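Local coordinates for 2-dehydro-3-deoxy-D-arabinonate dehydratase (Sulfolobus solfataricus, PDB 2Q1A), which catalyses the magnesium-dependent dehydration of 2-dehydro-3-deoxy-D-arabinonate to 2,5-dioxopentanoate, a step in pentose oxidation that leads from D-arabinonate to 2-oxoglutarate, at residues E75-G80 against D248-T253; I81-A86 against N227-K232; E143-V148 against M162-A167; E234-Y239 against L252-A257. All coordinates share one frame; numbering follows the deposited sequence.

Contact 1 of 4, residues E75-G80 against D248-T253. With 2KT (2-ketobutyric acid), chain C.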
# COMPACT_ATOMS: atom_id res chain seq x y z
N GLU A 75 19.69 1.29 -9.36
CA GLU A 75 21.13 1.03 -9.32
C GLU A 75 21.86 2.03 -10.23
O GLU A 75 21.30 2.49 -11.23
CB GLU A 75 21.43 -0.40 -9.77
CG GLU A 75 20.62 -1.49 -9.08
CD GLU A 75 21.08 -2.91 -9.42
OE1 GLU A 75 21.85 -3.10 -10.38
OE2 GLU A 75 20.66 -3.84 -8.70
N VAL A 76 23.10 2.36 -9.86
CA VAL A 76 23.98 3.15 -10.72
C VAL A 76 25.31 2.40 -10.89
O VAL A 76 25.92 1.99 -9.91
CB VAL A 76 24.25 4.59 -10.18
CG1 VAL A 76 25.03 5.40 -11.20
CG2 VAL A 76 22.96 5.30 -9.84
N TRP A 77 25.73 2.23 -12.14
CA TRP A 77 27.01 1.59 -12.43
C TRP A 77 27.91 2.50 -13.25
O TRP A 77 27.44 3.32 -14.05
CB TRP A 77 26.83 0.27 -13.18
CG TRP A 77 26.11 -0.82 -12.44
CD1 TRP A 77 24.78 -0.87 -12.14
CD2 TRP A 77 26.67 -2.04 -11.94
NE1 TRP A 77 24.48 -2.03 -11.49
CE2 TRP A 77 25.62 -2.78 -11.35
CE3 TRP A 77 27.96 -2.59 -11.94
CZ2 TRP A 77 25.82 -4.03 -10.75
CZ3 TRP A 77 28.16 -3.84 -11.34
CH2 TRP A 77 27.09 -4.54 -10.76
N GLY A 78 29.22 2.33 -13.06
CA GLY A 78 30.21 3.09 -13.79
C GLY A 78 31.07 2.26 -14.72
O GLY A 78 31.23 1.05 -14.54
N SER A 79 31.61 2.92 -15.73
CA SER A 79 32.56 2.31 -16.63
C SER A 79 33.87 3.08 -16.50
O SER A 79 33.86 4.29 -16.25
CB SER A 79 32.05 2.39 -18.06
OG SER A 79 32.52 1.30 -18.82
N GLY A 80 34.99 2.40 -16.66
CA GLY A 80 36.29 3.03 -16.46
C GLY A 80 37.21 2.99 -17.66
O GLY A 80 37.19 2.03 -18.43
N ASP A 248 14.67 -1.89 -14.37
CA ASP A 248 14.30 -0.75 -15.21
C ASP A 248 14.69 0.56 -14.54
O ASP A 248 14.38 0.78 -13.36
CB ASP A 248 12.79 -0.72 -15.48
CG ASP A 248 12.31 -1.93 -16.25
OD1 ASP A 248 12.99 -2.37 -17.21
OD2 ASP A 248 11.23 -2.44 -15.90
N GLY A 249 15.37 1.42 -15.29
CA GLY A 249 15.72 2.75 -14.81
C GLY A 249 17.13 2.83 -14.25
O GLY A 249 17.52 3.87 -13.73
N THR A 250 17.88 1.73 -14.36
CA THR A 250 19.31 1.69 -14.03
C THR A 250 20.07 2.74 -14.86
O THR A 250 19.74 3.00 -16.03
CB THR A 250 19.91 0.27 -14.28
OG1 THR A 250 19.41 -0.65 -13.30
CG2 THR A 250 21.45 0.27 -14.23
N ILE A 251 21.09 3.34 -14.25
CA ILE A 251 21.95 4.28 -14.95
C ILE A 251 23.36 3.73 -15.07
O ILE A 251 23.94 3.26 -14.09
CB ILE A 251 21.97 5.68 -14.27
CG1 ILE A 251 20.63 6.40 -14.43
CG2 ILE A 251 23.08 6.54 -14.85
CD1 ILE A 251 20.55 7.77 -13.76
N LEU A 252 23.88 3.78 -16.29
CA LEU A 252 25.29 3.53 -16.56
C LEU A 252 26.00 4.82 -16.93
O LEU A 252 25.61 5.52 -17.88
CB LEU A 252 25.45 2.49 -17.69
CG LEU A 252 26.88 2.18 -18.18
CD1 LEU A 252 27.77 1.66 -17.06
CD2 LEU A 252 26.85 1.19 -19.33
N THR A 253 27.05 5.14 -16.18
CA THR A 253 27.90 6.29 -16.49
C THR A 253 29.16 5.84 -17.24
O THR A 253 29.88 4.94 -16.79
CB THR A 253 28.18 7.17 -15.25
OG1 THR A 253 28.86 8.36 -15.65
CG2 THR A 253 29.01 6.45 -14.19
C4 2KT C . 37.75 4.66 -12.69
C3 2KT C . 37.71 5.09 -13.91
C2 2KT C . 36.80 5.94 -14.14
O3 2KT C . 35.95 6.23 -13.28
C 2KT C . 36.73 6.56 -15.33
OXT 2KT C . 37.57 6.29 -16.22
O 2KT C . 35.82 7.40 -15.53

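Contact 2 of 4, residues I81-A86 against N227-K232. With 2KT (2-ketobutyric acid), chain C.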
# COMPACT_ATOMS: atom_id res chain seq x y z
N ILE A 81 38.02 4.04 -17.79
CA ILE A 81 39.10 4.13 -18.80
C ILE A 81 38.58 3.93 -20.23
O ILE A 81 39.00 3.00 -20.93
CB ILE A 81 40.29 3.16 -18.46
CG1 ILE A 81 40.58 3.12 -16.95
CG2 ILE A 81 41.55 3.52 -19.25
CD1 ILE A 81 40.99 4.46 -16.32
N SER A 82 37.67 4.80 -20.65
CA SER A 82 37.03 4.69 -21.97
C SER A 82 37.50 5.76 -22.97
O SER A 82 36.96 5.87 -24.07
CB SER A 82 35.51 4.71 -21.82
OG SER A 82 35.07 5.87 -21.14
N TYR A 83 38.50 6.54 -22.57
CA TYR A 83 39.09 7.56 -23.44
C TYR A 83 40.59 7.34 -23.62
O TYR A 83 41.23 6.73 -22.76
CB TYR A 83 38.83 8.96 -22.87
CG TYR A 83 37.41 9.45 -23.02
CD1 TYR A 83 36.44 9.13 -22.07
CD2 TYR A 83 37.04 10.26 -24.10
CE1 TYR A 83 35.13 9.59 -22.19
CE2 TYR A 83 35.73 10.73 -24.23
CZ TYR A 83 34.79 10.39 -23.28
OH TYR A 83 33.49 10.84 -23.40
N GLU A 84 41.14 7.84 -24.73
CA GLU A 84 42.55 7.65 -25.06
C GLU A 84 43.50 8.09 -23.95
O GLU A 84 44.42 7.34 -23.58
CB GLU A 84 42.92 8.35 -26.37
CG GLU A 84 42.25 7.76 -27.61
CD GLU A 84 42.97 8.06 -28.92
OE1 GLU A 84 43.76 9.03 -28.97
OE2 GLU A 84 42.74 7.32 -29.90
N MET A 85 43.27 9.28 -23.41
CA MET A 85 44.14 9.86 -22.38
C MET A 85 44.04 9.16 -21.03
O MET A 85 44.94 9.27 -20.20
CB MET A 85 43.90 11.38 -22.23
CG MET A 85 42.54 11.79 -21.64
SD MET A 85 42.28 11.42 -19.88
CE MET A 85 43.67 12.23 -19.08
N ALA A 86 42.93 8.45 -20.83
CA ALA A 86 42.62 7.79 -19.55
C ALA A 86 43.63 6.70 -19.14
O ALA A 86 43.64 6.27 -17.98
CB ALA A 86 41.19 7.25 -19.56
N ASN A 227 33.55 12.39 -29.40
CA ASN A 227 34.19 11.74 -30.54
C ASN A 227 35.58 11.17 -30.19
O ASN A 227 36.22 10.53 -31.01
CB ASN A 227 34.26 12.67 -31.76
CG ASN A 227 35.00 13.97 -31.48
OD1 ASN A 227 35.97 14.02 -30.71
ND2 ASN A 227 34.55 15.05 -32.12
N LYS A 228 36.01 11.40 -28.95
CA LYS A 228 37.29 10.89 -28.47
C LYS A 228 37.14 9.62 -27.62
O LYS A 228 38.14 9.03 -27.19
CB LYS A 228 38.04 11.98 -27.69
CG LYS A 228 38.46 13.17 -28.54
CD LYS A 228 39.19 14.23 -27.72
CE LYS A 228 38.94 15.64 -28.25
NZ LYS A 228 39.36 16.70 -27.27
N MET A 229 35.89 9.19 -27.41
CA MET A 229 35.60 7.96 -26.67
C MET A 229 35.97 6.74 -27.52
O MET A 229 35.45 6.58 -28.63
CB MET A 229 34.11 7.91 -26.29
CG MET A 229 33.79 7.06 -25.06
SD MET A 229 32.02 6.73 -24.82
CE MET A 229 31.39 8.35 -24.39
N ARG A 230 36.87 5.91 -27.01
CA ARG A 230 37.37 4.74 -27.77
C ARG A 230 36.65 3.43 -27.46
O ARG A 230 36.71 2.49 -28.25
CB ARG A 230 38.88 4.57 -27.57
CG ARG A 230 39.75 5.72 -28.09
CD ARG A 230 39.82 5.80 -29.62
NE ARG A 230 38.75 6.65 -30.17
CZ ARG A 230 38.62 6.97 -31.45
NH1 ARG A 230 39.49 6.53 -32.37
NH2 ARG A 230 37.61 7.75 -31.83
N ARG A 231 35.98 3.36 -26.32
CA ARG A 231 35.18 2.20 -25.95
C ARG A 231 33.70 2.56 -26.08
O ARG A 231 33.18 3.37 -25.31
CB ARG A 231 35.51 1.78 -24.52
CG ARG A 231 34.81 0.51 -24.04
CD ARG A 231 35.55 -0.74 -24.45
NE ARG A 231 36.79 -0.92 -23.70
CZ ARG A 231 37.43 -2.07 -23.56
NH1 ARG A 231 38.55 -2.12 -22.86
NH2 ARG A 231 36.94 -3.18 -24.12
N LYS A 232 33.03 1.99 -27.07
CA LYS A 232 31.63 2.34 -27.34
C LYS A 232 30.67 1.93 -26.21
O LYS A 232 30.96 0.99 -25.46
CB LYS A 232 31.16 1.86 -28.72
CG LYS A 232 31.56 0.44 -29.12
CD LYS A 232 31.76 0.32 -30.64
CE LYS A 232 30.46 0.60 -31.41
NZ LYS A 232 30.71 0.84 -32.86
C4 2KT C . 37.75 4.66 -12.69
C3 2KT C . 37.71 5.09 -13.91
C2 2KT C . 36.80 5.94 -14.14
O3 2KT C . 35.95 6.23 -13.28
C 2KT C . 36.73 6.56 -15.33
OXT 2KT C . 37.57 6.29 -16.22
O 2KT C . 35.82 7.40 -15.53

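Contact 3 of 4, residues E143-V148 against M162-A167. With MG (magnesium ion), chain B; 2KT (2-ketobutyric acid), chain C.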
# COMPACT_ATOMS: atom_id res chain seq x y z
N GLU A 143 34.14 13.80 -11.77
CA GLU A 143 34.35 13.22 -13.08
C GLU A 143 33.14 13.47 -13.99
O GLU A 143 32.09 12.84 -13.84
CB GLU A 143 34.69 11.73 -12.98
CG GLU A 143 36.03 11.45 -12.26
CD GLU A 143 36.45 9.97 -12.30
OE1 GLU A 143 37.52 9.64 -11.73
OE2 GLU A 143 35.73 9.15 -12.91
N PRO A 144 33.27 14.42 -14.93
CA PRO A 144 32.18 14.76 -15.85
C PRO A 144 31.97 13.64 -16.86
O PRO A 144 32.90 13.31 -17.60
CB PRO A 144 32.67 16.03 -16.54
CG PRO A 144 34.15 16.00 -16.43
CD PRO A 144 34.47 15.25 -15.17
N GLU A 145 30.78 13.06 -16.87
CA GLU A 145 30.51 11.89 -17.70
C GLU A 145 29.13 11.93 -18.34
O GLU A 145 28.18 12.44 -17.76
CB GLU A 145 30.66 10.62 -16.86
CG GLU A 145 31.99 10.48 -16.13
CD GLU A 145 32.24 9.11 -15.54
OE1 GLU A 145 33.22 8.97 -14.77
OE2 GLU A 145 31.47 8.16 -15.83
N LEU A 146 29.04 11.40 -19.56
CA LEU A 146 27.76 11.12 -20.18
C LEU A 146 27.23 9.79 -19.61
O LEU A 146 27.98 8.81 -19.49
CB LEU A 146 27.89 11.03 -21.70
CG LEU A 146 26.65 10.61 -22.51
CD1 LEU A 146 25.61 11.71 -22.52
CD2 LEU A 146 27.05 10.22 -23.93
N ALA A 147 25.95 9.78 -19.25
CA ALA A 147 25.34 8.61 -18.65
C ALA A 147 24.05 8.22 -19.36
O ALA A 147 23.28 9.09 -19.78
CB ALA A 147 25.09 8.84 -17.18
N VAL A 148 23.83 6.92 -19.50
CA VAL A 148 22.60 6.42 -20.11
C VAL A 148 21.63 5.88 -19.06
O VAL A 148 22.05 5.30 -18.05
CB VAL A 148 22.87 5.33 -21.19
CG1 VAL A 148 23.42 5.96 -22.47
CG2 VAL A 148 23.81 4.24 -20.66
N MET A 162 26.25 12.98 -15.61
CA MET A 162 26.61 12.45 -14.29
C MET A 162 27.98 12.94 -13.83
O MET A 162 28.90 13.12 -14.62
CB MET A 162 26.55 10.91 -14.24
CG MET A 162 26.70 10.33 -12.83
SD MET A 162 26.14 8.62 -12.61
CE MET A 162 24.38 8.85 -12.42
N ASP A 163 28.07 13.12 -12.52
CA ASP A 163 29.31 13.41 -11.85
C ASP A 163 29.74 12.18 -11.02
O ASP A 163 29.20 11.92 -9.94
CB ASP A 163 29.12 14.64 -10.96
CG ASP A 163 30.40 15.13 -10.34
OD1 ASP A 163 31.43 14.42 -10.41
OD2 ASP A 163 30.38 16.25 -9.77
N ASP A 164 30.71 11.43 -11.54
CA ASP A 164 31.30 10.31 -10.80
C ASP A 164 32.33 10.83 -9.79
O ASP A 164 33.54 10.79 -10.01
CB ASP A 164 31.88 9.27 -11.79
CG ASP A 164 32.67 8.16 -11.09
OD1 ASP A 164 32.44 7.86 -9.91
OD2 ASP A 164 33.55 7.57 -11.76
N VAL A 165 31.83 11.32 -8.66
CA VAL A 165 32.69 11.88 -7.61
C VAL A 165 33.65 10.81 -7.07
O VAL A 165 33.22 9.75 -6.63
CB VAL A 165 31.84 12.53 -6.48
CG1 VAL A 165 32.71 13.31 -5.52
CG2 VAL A 165 30.77 13.44 -7.06
N SER A 166 34.96 11.09 -7.13
CA SER A 166 35.97 10.09 -6.77
C SER A 166 37.04 10.59 -5.78
O SER A 166 37.72 11.59 -6.05
CB SER A 166 36.67 9.56 -8.03
OG SER A 166 35.75 9.29 -9.08
N ALA A 167 37.18 9.90 -4.65
CA ALA A 167 38.32 10.10 -3.73
C ALA A 167 39.60 9.53 -4.34
O ALA A 167 40.05 8.43 -3.98
CB ALA A 167 38.04 9.48 -2.36
MG MG B . 34.40 7.75 -13.62
C4 2KT C . 37.75 4.66 -12.69
C3 2KT C . 37.71 5.09 -13.91
C2 2KT C . 36.80 5.94 -14.14
O3 2KT C . 35.95 6.23 -13.28
C 2KT C . 36.73 6.56 -15.33
OXT 2KT C . 37.57 6.29 -16.22
O 2KT C . 35.82 7.40 -15.53
O HOH W 1 33.10 6.33 -14.70

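Contact 4 of 4, residues E234-Y239 against L252-A257. With 2KT (2-ketobutyric acid), chain C.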
# COMPACT_ATOMS: atom_id res chain seq x y z
N GLU A 234 27.53 0.65 -26.20
CA GLU A 234 26.90 -0.67 -26.38
C GLU A 234 27.73 -1.83 -25.84
O GLU A 234 27.18 -2.82 -25.36
CB GLU A 234 26.58 -0.90 -27.86
CG GLU A 234 25.35 -1.76 -28.11
CD GLU A 234 24.84 -1.67 -29.54
OE1 GLU A 234 25.64 -1.86 -30.49
OE2 GLU A 234 23.62 -1.42 -29.72
N GLU A 235 29.05 -1.72 -25.91
CA GLU A 235 29.95 -2.74 -25.39
C GLU A 235 29.99 -2.69 -23.86
O GLU A 235 30.09 -3.73 -23.20
CB GLU A 235 31.36 -2.56 -25.97
CG GLU A 235 32.33 -3.72 -25.72
CD GLU A 235 33.69 -3.50 -26.39
OE1 GLU A 235 33.72 -3.32 -27.63
OE2 GLU A 235 34.72 -3.51 -25.68
N GLN A 236 29.91 -1.48 -23.32
CA GLN A 236 29.85 -1.26 -21.88
C GLN A 236 28.56 -1.87 -21.32
O GLN A 236 28.58 -2.55 -20.30
CB GLN A 236 29.92 0.23 -21.56
CG GLN A 236 31.20 0.93 -21.99
CD GLN A 236 31.17 2.44 -21.72
OE1 GLN A 236 30.70 2.90 -20.69
NE2 GLN A 236 31.69 3.21 -22.67
N ILE A 237 27.45 -1.61 -22.01
CA ILE A 237 26.15 -2.18 -21.67
C ILE A 237 26.22 -3.71 -21.70
O ILE A 237 25.75 -4.38 -20.78
CB ILE A 237 25.04 -1.70 -22.62
CG1 ILE A 237 24.81 -0.19 -22.45
CG2 ILE A 237 23.75 -2.49 -22.40
CD1 ILE A 237 23.94 0.44 -23.53
N GLN A 238 26.81 -4.24 -22.77
CA GLN A 238 26.95 -5.67 -22.98
C GLN A 238 27.59 -6.37 -21.78
O GLN A 238 27.09 -7.40 -21.32
CB GLN A 238 27.76 -5.93 -24.26
CG GLN A 238 27.88 -7.41 -24.67
CD GLN A 238 28.95 -7.66 -25.74
OE1 GLN A 238 29.08 -8.78 -26.23
NE2 GLN A 238 29.72 -6.63 -26.10
N TYR A 239 28.68 -5.81 -21.27
CA TYR A 239 29.42 -6.43 -20.17
C TYR A 239 28.73 -6.24 -18.82
O TYR A 239 28.85 -7.09 -17.93
CB TYR A 239 30.87 -5.95 -20.14
CG TYR A 239 31.77 -6.72 -21.10
CD1 TYR A 239 31.78 -6.44 -22.46
CD2 TYR A 239 32.59 -7.75 -20.63
CE1 TYR A 239 32.58 -7.15 -23.34
CE2 TYR A 239 33.40 -8.47 -21.50
CZ TYR A 239 33.39 -8.17 -22.86
OH TYR A 239 34.19 -8.87 -23.73
N LEU A 252 23.88 3.78 -16.29
CA LEU A 252 25.29 3.53 -16.56
C LEU A 252 26.00 4.82 -16.93
O LEU A 252 25.61 5.52 -17.88
CB LEU A 252 25.45 2.49 -17.69
CG LEU A 252 26.88 2.18 -18.18
CD1 LEU A 252 27.77 1.66 -17.06
CD2 LEU A 252 26.85 1.19 -19.33
N THR A 253 27.05 5.14 -16.18
CA THR A 253 27.90 6.29 -16.49
C THR A 253 29.16 5.84 -17.24
O THR A 253 29.88 4.94 -16.79
CB THR A 253 28.18 7.17 -15.25
OG1 THR A 253 28.86 8.36 -15.65
CG2 THR A 253 29.01 6.45 -14.19
N THR A 254 29.42 6.48 -18.38
CA THR A 254 30.31 5.93 -19.41
C THR A 254 31.81 6.25 -19.32
O THR A 254 32.56 5.94 -20.25
CB THR A 254 29.80 6.28 -20.82
OG1 THR A 254 29.86 7.70 -21.02
CG2 THR A 254 28.36 5.80 -21.00
N GLY A 255 32.26 6.85 -18.22
CA GLY A 255 33.69 7.19 -18.05
C GLY A 255 34.03 8.63 -18.40
O GLY A 255 33.36 9.26 -19.23
N THR A 256 35.07 9.16 -17.76
CA THR A 256 35.47 10.57 -17.95
C THR A 256 36.73 10.76 -18.81
O THR A 256 37.57 9.87 -18.91
CB THR A 256 35.66 11.31 -16.60
OG1 THR A 256 35.69 12.72 -16.83
CG2 THR A 256 36.96 10.89 -15.91
N ALA A 257 36.83 11.94 -19.41
CA ALA A 257 38.02 12.34 -20.17
C ALA A 257 38.70 13.58 -19.58
O ALA A 257 39.81 13.93 -19.98
CB ALA A 257 37.67 12.57 -21.62
C4 2KT C . 37.75 4.66 -12.69
C3 2KT C . 37.71 5.09 -13.91
C2 2KT C . 36.80 5.94 -14.14
O3 2KT C . 35.95 6.23 -13.28
C 2KT C . 36.73 6.56 -15.33
OXT 2KT C . 37.57 6.29 -16.22
O 2KT C . 35.82 7.40 -15.53

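Contact 1 of 4, residues E75-G80 against D248-T253
Trp77 and Leu252 lie abreast on two strands that run the same way, a parallel pairing in a fold of the FAH family whose strands mostly pair antiparallel. Strands 76-80 and 250-253 meet at 18° in a parallel ladder: Trp77 is held on its N by Ile251 O (2.8 Å) and on its O by Thr253 N (2.8 Å), while Ile251 N bonds to Glu75 O and Ser79 N to Thr253 O. Strand 250-253 pairs antiparallel with strand 140-150 along its other edge, and Gly249 and Thr250 both face Leu150 in a G1 beta bulge.

Val76, Ile251 and Thr253 share one face of the sheet, with Val76 CG1 4.3 Å from Ile251 CG2. Trp77 and Leu252 share the other, where CD1 of Leu252 packs 4.2 Å from Trp77 CB. Trp77 CG sits beside the backbone N (chi1 -64°), which brings CD1 of the indole obliquely to 4.1 Å from Thr250 CG2. Phe117 stacks edge-to-face with the indole and Leu240 of helix 233-241 packs on it. A leucine in place of Trp77 would probably leave Glu75 OE1 without its indole N-H and open a gap beside Thr250 CG2. Glu75 is doubly engaged, its OE2 forming a salt bridge with Arg123 of the second subunit, and its OE1 taking the indole NE1 at 3.0 Å, in the ring plane but 30° out of the carboxylate plane.

Contact 2 of 4, residues I81-A86 against N227-K232
Tyr83 and Met229 make the close-packed half of this contact. The methionine backbone and side chain lie across one face of the phenol ring: Met229 CA stands 4.1 Å from the ring centroid, 28° off the normal, in a CH-pi contact, and Met229 CB is 3.8 Å from Tyr83 CE2. With CG anti to its own N (chi1 -155°), the methionine chain runs on over the ring toward its rim, and a later bend sets CE 3.4 Å from Tyr83 OH. The sulfur lies obliquely, 5.4 Å from the ring centroid, so this is also a Met-aromatic contact. Beside it a single backbone bond, Arg230 N to Ser82 O at 2.9 Å, ties the two segments together, and CB of Ser82 rests 4.0 Å from CB of Arg231.

Both segments belong to irregular connections with short 3-10 turns, one following strand 76-80 and the other leading into helix 233-241; the first reaches the substrate site: Ile81, a substrate-binding residue, gives its N-H to OXT of the bound 2-ketobutyric acid at 2.8 Å and 174°. Ala257 packs against the Tyr83 ring as well. A serine in place of Tyr83 would probably leave the Met229 chain without the surface it lies on and free to turn.

On the looser, exposed side the Glu84 and Arg230 chains pass obliquely and touch through their CG carbons, but no directed polar bond joins them. Their carboxylate and guanidinium planes are nearly perpendicular, and Glu84 OE2, 4.1 Å from Arg230 NE, lies well out of the guanidinium plane. Arg230 NH2 instead reaches Asn227 O, weakly.

Contact 3 of 4, residues E143-V148 against M162-A167
Glu143 and Glu145 from segment 143-148 and Asp164 from segment 162-167 close on a single magnesium ion, each through one carboxylate oxygen: Glu143 OE2 at 2.1 Å, Glu145 OE1 at 2.0 Å and Asp164 OD2 at 2.0 Å. 2-Ketobutyric acid chelates the magnesium ion through its keto O3 at 2.2 Å and its carboxylate O at 2.4 Å. A water opposite Glu143 completes a rough octahedron, in which Asp164 OD2 faces ligand O and Glu145 OE1 faces O3 across the metal. The carboxylate of Asp164 is turned 78° from that of Glu143 and 90° from that of Glu145. Both glutamates carry CG beside the backbone N (chi1 -64° for Glu143) and run extended from there, bringing their carboxylates out to the metal.

The antiparallel hairpin of strands 140-150 and 156-167 sets these groups in place. Glu145 and Met162 form a hydrogen-bonded pair through both N-to-O bonds, and Asp164 N bonds to Glu143 O at 3.0 Å. Behind them Ala147 CB packs on Met162 CB.

Farther out, the other carboxylate oxygens are held too: Glu143 OE1 by Arg89, Asp164 OD1 by Lys118, Glu145 OE2 by Thr253 and Gly255 N. Lys182 NZ bonds to Asp164 OD2, Ser166 OG and 2-ketobutyric acid; the Ser166 hydroxyl donates to Asp164 O from above the carbonyl plane. With the keto oxygen bound to magnesium, the carbonyl is probably polarised, consistent with the metal stabilising an enolate-like intermediate.

Contact 4 of 4, residues E234-Y239 against L252-A257
Where the segment that meets Gln236 runs on from Thr254, carboxylate oxygen O of 2-ketobutyric acid is gripped twice, by the magnesium ion and by the N-H of Thr256 at 2.9 Å and 154°. The methyl CG2 of Thr256 stands 3.7 Å from the same oxygen, and Gly255 CA comes within 3.3 Å of it. Gly255 takes a positive phi of 98°, turning the chain between Thr254 and Thr256.

Gln236 comes off helix 233-241 with CG beside its N and then runs out extended, crossing Thr254 at about a right angle. Its OE1 lies alongside the threonine backbone, 3.3 Å from Thr254 CA and 3.5 Å from Thr254 CB, in van der Waals contact without a hydrogen bond. The amide NE2 is held by Arg231 O, which ties the glutamine to the loop before its own helix. Thr254 has its own polar partners: OG1, placed between N and C by its chi1 of 65°, bonds to Leu146 O, and its carbonyl takes the hydroxyl of Ser82.

Closer to the helix the meeting is apolar. The CD2 methyl of Leu252 fits between two successive helix residues, 3.9 Å from Gln236 CB and 4.0 Å from Ile237 CG1. The helix thus packs against segment 252-257, which runs from strand 250-253 into the substrate-binding loop, where the N-H of Thr256 donates to the carboxylate of the bound ketoacid in this FAH-family active site.

All four contacts reach the same ligand site, each touching the bound 2-ketobutyric acid. Contact 1 and contact 4 share Leu252 and Thr253 on strand 250-253, their centres 8 Å apart; that strand also neighbours strand 140-150 of contact 3, about 10 Å from contact 1. Contact 2 continues directly from strand 76-80, its centre about 18 Å from that of contact 1 and 10 Å from contact 4. Along the chain contact 3 is nested within the loop closed by contact 2, itself within that of contact 1; contact 4 opens after contacts 2 and 3 have closed and ends on the same stretch as contact 1. Distant segments thus bring magnesium ligands and substrate-binding backbone together.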